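PDB 2NNN: probable transcriptional regulator from Pseudomonas aeruginosa, which probably binds DNA as a MarR-family transcriptional regulator, through a winged helix-turn-helix domain. Local coordinates for the interface of chains A and B. Coordinates in Å, arbitrary orientation; residue numbers count along the deposited sequence, not the author numbering. Chains: chain A/B, Probable transcriptional regulator.

Contact 1: the interface of chains A and B. Residues chain A 39, 42, 62-64; chain B 9, 15, 18.
B:Arg18 reaches from helix 13-31 of chain B to the backbone carbonyl of A:Thr62, in the loop between helices 55-61 and 66-78 of chain A. Both terminal nitrogens of the guanidinium donate to that one oxygen. The bond from B:Arg18 NH2 to A:Thr62 O is the shorter and straighter at 2.8 Å, although its donor is tilted from the carbonyl plane. B:Arg18 NH1 lies in that plane, on a lone pair, 3.2 Å from A:Thr62 O, and also makes a weak bond to A:Ala63 O. The fork aims the end of the guanidinium at A:Thr62 O and limits its swing. The aliphatic chain first runs extended, with CG opposite the backbone N (chi1 178°), then bends at chi3 (60°) to turn the guanidinium toward the loop. A:Thr39 CG2 lies over one face of the guanidinium, near NE and 3.6 Å from B:Arg18 CZ; the two side chains cross at about a right angle. Beside the fork, the rim of B:Phe15 touches the loop, CZ lying 3.7 Å from A:Thr62 CA. This is the tightly packed part, and B:Arg18 loses 72 Å² of surface to chain A. The B:Leu9 side is apolar and lacks such a grip: CD2 stands 3.8 Å from A:Ala42 CB, and also comes near A:Ala42 O. The loose side is at A:Ala63 and the selenomethionine A:Met64, where chain B hides little surface. The site lies where the N-terminal helix of one subunit meets the helix-turn-helix region of the other, against helix 38-50 and the loop leading into helix 66-78, the expected DNA-recognition helix of the family.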
# COMPACT_ATOMS: atom_id res chain seq x y z
N THR A 39 8.37 5.81 -3.76
CA THR A 39 7.79 7.16 -3.87
C THR A 39 8.87 8.18 -4.16
O THR A 39 8.67 9.10 -4.96
CB THR A 39 6.97 7.57 -2.62
OG1 THR A 39 7.73 7.32 -1.43
CG2 THR A 39 5.69 6.76 -2.53
N ALA A 42 9.27 7.81 -7.83
CA ALA A 42 8.10 8.39 -8.50
C ALA A 42 8.22 9.91 -8.63
O ALA A 42 7.98 10.45 -9.71
CB ALA A 42 6.81 8.02 -7.76
N THR A 62 1.64 12.79 -8.17
CA THR A 62 2.21 11.50 -7.73
C THR A 62 1.44 10.90 -6.55
O THR A 62 2.00 10.09 -5.81
CB THR A 62 3.68 11.62 -7.34
OG1 THR A 62 3.80 12.60 -6.30
CG2 THR A 62 4.53 12.03 -8.51
N ALA A 63 0.17 11.29 -6.41
CA ALA A 63 -0.74 10.89 -5.32
C ALA A 63 -0.12 11.06 -3.93
O ALA A 63 -0.21 10.18 -3.08
CB ALA A 63 -1.25 9.48 -5.54
N MSE A 64 0.49 12.21 -3.69
CA MSE A 64 1.15 12.47 -2.44
C MSE A 64 0.72 13.76 -1.77
O MSE A 64 0.60 14.82 -2.40
CB MSE A 64 2.68 12.45 -2.59
CG MSE A 64 3.26 11.05 -2.48
SE MSE A 64 5.19 10.97 -2.57
CE MSE A 64 5.52 10.70 -4.47
N LEU B 9 5.36 7.25 -15.75
CA LEU B 9 5.10 6.81 -14.38
C LEU B 9 3.73 6.14 -14.21
O LEU B 9 3.61 5.11 -13.53
CB LEU B 9 5.27 7.99 -13.40
CG LEU B 9 5.06 7.80 -11.89
CD1 LEU B 9 5.88 6.64 -11.32
CD2 LEU B 9 5.35 9.09 -11.14
N PHE B 15 3.07 2.34 -9.08
CA PHE B 15 2.31 3.58 -8.89
C PHE B 15 0.81 3.26 -8.80
O PHE B 15 0.13 3.70 -7.87
CB PHE B 15 2.61 4.55 -10.04
CG PHE B 15 2.05 5.94 -9.85
CD1 PHE B 15 2.01 6.55 -8.59
CD2 PHE B 15 1.59 6.66 -10.96
CE1 PHE B 15 1.49 7.83 -8.43
CE2 PHE B 15 1.07 7.95 -10.80
CZ PHE B 15 1.02 8.54 -9.54
N ARG B 18 -0.12 1.51 -5.51
CA ARG B 18 -0.15 2.46 -4.39
C ARG B 18 -1.41 3.30 -4.36
O ARG B 18 -1.96 3.55 -3.28
CB ARG B 18 1.09 3.37 -4.38
CG ARG B 18 1.01 4.37 -3.25
CD ARG B 18 2.31 5.03 -2.90
NE ARG B 18 2.93 5.79 -4.00
CZ ARG B 18 2.56 7.01 -4.39
NH1 ARG B 18 1.56 7.63 -3.79
NH2 ARG B 18 3.23 7.61 -5.37

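Contact 2: the interface of chains A and B. Residues chain A 13, 16-17, 20, 136; chain B 17, 132, 136.
B:Leu136 pushes its branched end against one flank of helix 13-31 of chain A, where A:Ile13, A:Ile16 and A:Leu17 receive it. Its CD1 methyl makes much of this contact, lying 3.7 Å from A:Ile13 CD1 and equally near A:Leu17 CD2. A:Ile16 meets the same leucine through CG2, which stands 3.8 Å from B:Leu136 CB as well as from CD1. The two side chains approach at a slant, whereas A:Ile13 crosses B:Leu136 at about a right angle. B:Leu136 gives up more surface to the partner than any other residue listed here, 62 Å².

Next to this cluster, B:Leu17 packs between A:Ala20 and A:Leu136. Its CD2 touches A:Leu136 CD2 at 3.7 Å and faces A:Ala20 CB at 4.0 Å, the small alanine side chain letting the leucine come up close to the helix. B:Leu132, one turn before B:Leu136 on helix 126-137, extends the apolar surface by meeting the other branch of A:Leu136.

Helix geometry positions these groups: A:Ile13, A:Ile16, A:Leu17 and A:Ala20 recur every three or four residues and so share one face of helix 13-31. Torsions then direct the methyls. In A:Ile16, CG1 lies opposite the carbonyl carbon (chi1 -59°), which leaves CG2 opposite the backbone N and turned toward chain B. A:Leu136 CD1 and B:Leu132 CD1 are 3.9 Å apart.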
# COMPACT_ATOMS: atom_id res chain seq x y z
N ILE A 13 -10.74 -7.35 -1.14
CA ILE A 13 -9.85 -6.68 -2.08
C ILE A 13 -8.82 -5.76 -1.41
O ILE A 13 -7.74 -5.55 -1.94
CB ILE A 13 -10.64 -5.96 -3.20
CG1 ILE A 13 -9.72 -5.61 -4.38
CG2 ILE A 13 -11.36 -4.72 -2.66
CD1 ILE A 13 -9.33 -6.81 -5.22
N ILE A 16 -5.88 -8.06 -0.39
CA ILE A 16 -5.22 -8.41 -1.64
C ILE A 16 -4.37 -7.24 -2.16
O ILE A 16 -3.21 -7.42 -2.48
CB ILE A 16 -6.27 -8.84 -2.71
CG1 ILE A 16 -7.07 -10.07 -2.21
CG2 ILE A 16 -5.60 -9.12 -4.07
CD1 ILE A 16 -8.14 -10.57 -3.18
N LEU A 17 -4.95 -6.04 -2.20
CA LEU A 17 -4.20 -4.84 -2.61
C LEU A 17 -2.97 -4.60 -1.76
O LEU A 17 -1.92 -4.29 -2.30
CB LEU A 17 -5.09 -3.59 -2.59
CG LEU A 17 -6.10 -3.47 -3.71
CD1 LEU A 17 -7.00 -2.25 -3.45
CD2 LEU A 17 -5.38 -3.39 -5.05
N ALA A 20 -0.20 -7.33 -2.68
CA ALA A 20 0.39 -6.95 -3.97
C ALA A 20 1.33 -5.75 -3.80
O ALA A 20 2.43 -5.71 -4.37
CB ALA A 20 -0.70 -6.63 -4.97
N LEU A 136 -7.34 -2.35 -13.13
CA LEU A 136 -6.76 -1.69 -11.96
C LEU A 136 -6.69 -0.16 -12.11
O LEU A 136 -6.79 0.57 -11.12
CB LEU A 136 -5.38 -2.30 -11.66
CG LEU A 136 -4.81 -2.35 -10.23
CD1 LEU A 136 -5.74 -3.07 -9.23
CD2 LEU A 136 -3.43 -2.99 -10.22
N LEU B 17 -0.63 0.35 -8.08
CA LEU B 17 -0.91 -0.36 -6.82
C LEU B 17 -1.03 0.55 -5.62
O LEU B 17 -1.95 0.40 -4.82
CB LEU B 17 0.09 -1.49 -6.54
CG LEU B 17 -0.08 -2.71 -7.44
CD1 LEU B 17 1.11 -3.63 -7.26
CD2 LEU B 17 -1.41 -3.42 -7.15
N LEU B 132 -10.54 -9.51 -12.16
CA LEU B 132 -9.55 -8.73 -11.42
C LEU B 132 -9.09 -9.44 -10.14
O LEU B 132 -7.90 -9.49 -9.86
CB LEU B 132 -10.06 -7.32 -11.10
CG LEU B 132 -9.14 -6.52 -10.18
CD1 LEU B 132 -8.00 -5.82 -10.94
CD2 LEU B 132 -9.94 -5.54 -9.36
N LEU B 136 -5.25 -10.40 -9.76
CA LEU B 136 -4.55 -9.82 -8.61
C LEU B 136 -4.04 -10.88 -7.63
O LEU B 136 -2.93 -10.75 -7.09
CB LEU B 136 -5.43 -8.81 -7.88
CG LEU B 136 -5.20 -7.30 -7.96
CD1 LEU B 136 -6.01 -6.61 -6.86
CD2 LEU B 136 -3.72 -6.90 -7.86

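The C-alpha centres of contact 1 and contact 2 are about 16 Å apart. Both use helix 13-31 of chain B, where the neighbouring residues B:Leu17 and B:Arg18 point to different parts of chain A. Contact 2 joins N- and C-terminal helices of the two subunits, as in the dimerisation region typical of MarR proteins, while contact 1 ties the same helix to the partner's helix-turn-helix region. The two-fold axis repeats each contact with the chains exchanged. This continuity could couple the relative placement of the DNA-binding regions to the packing of the dimer core.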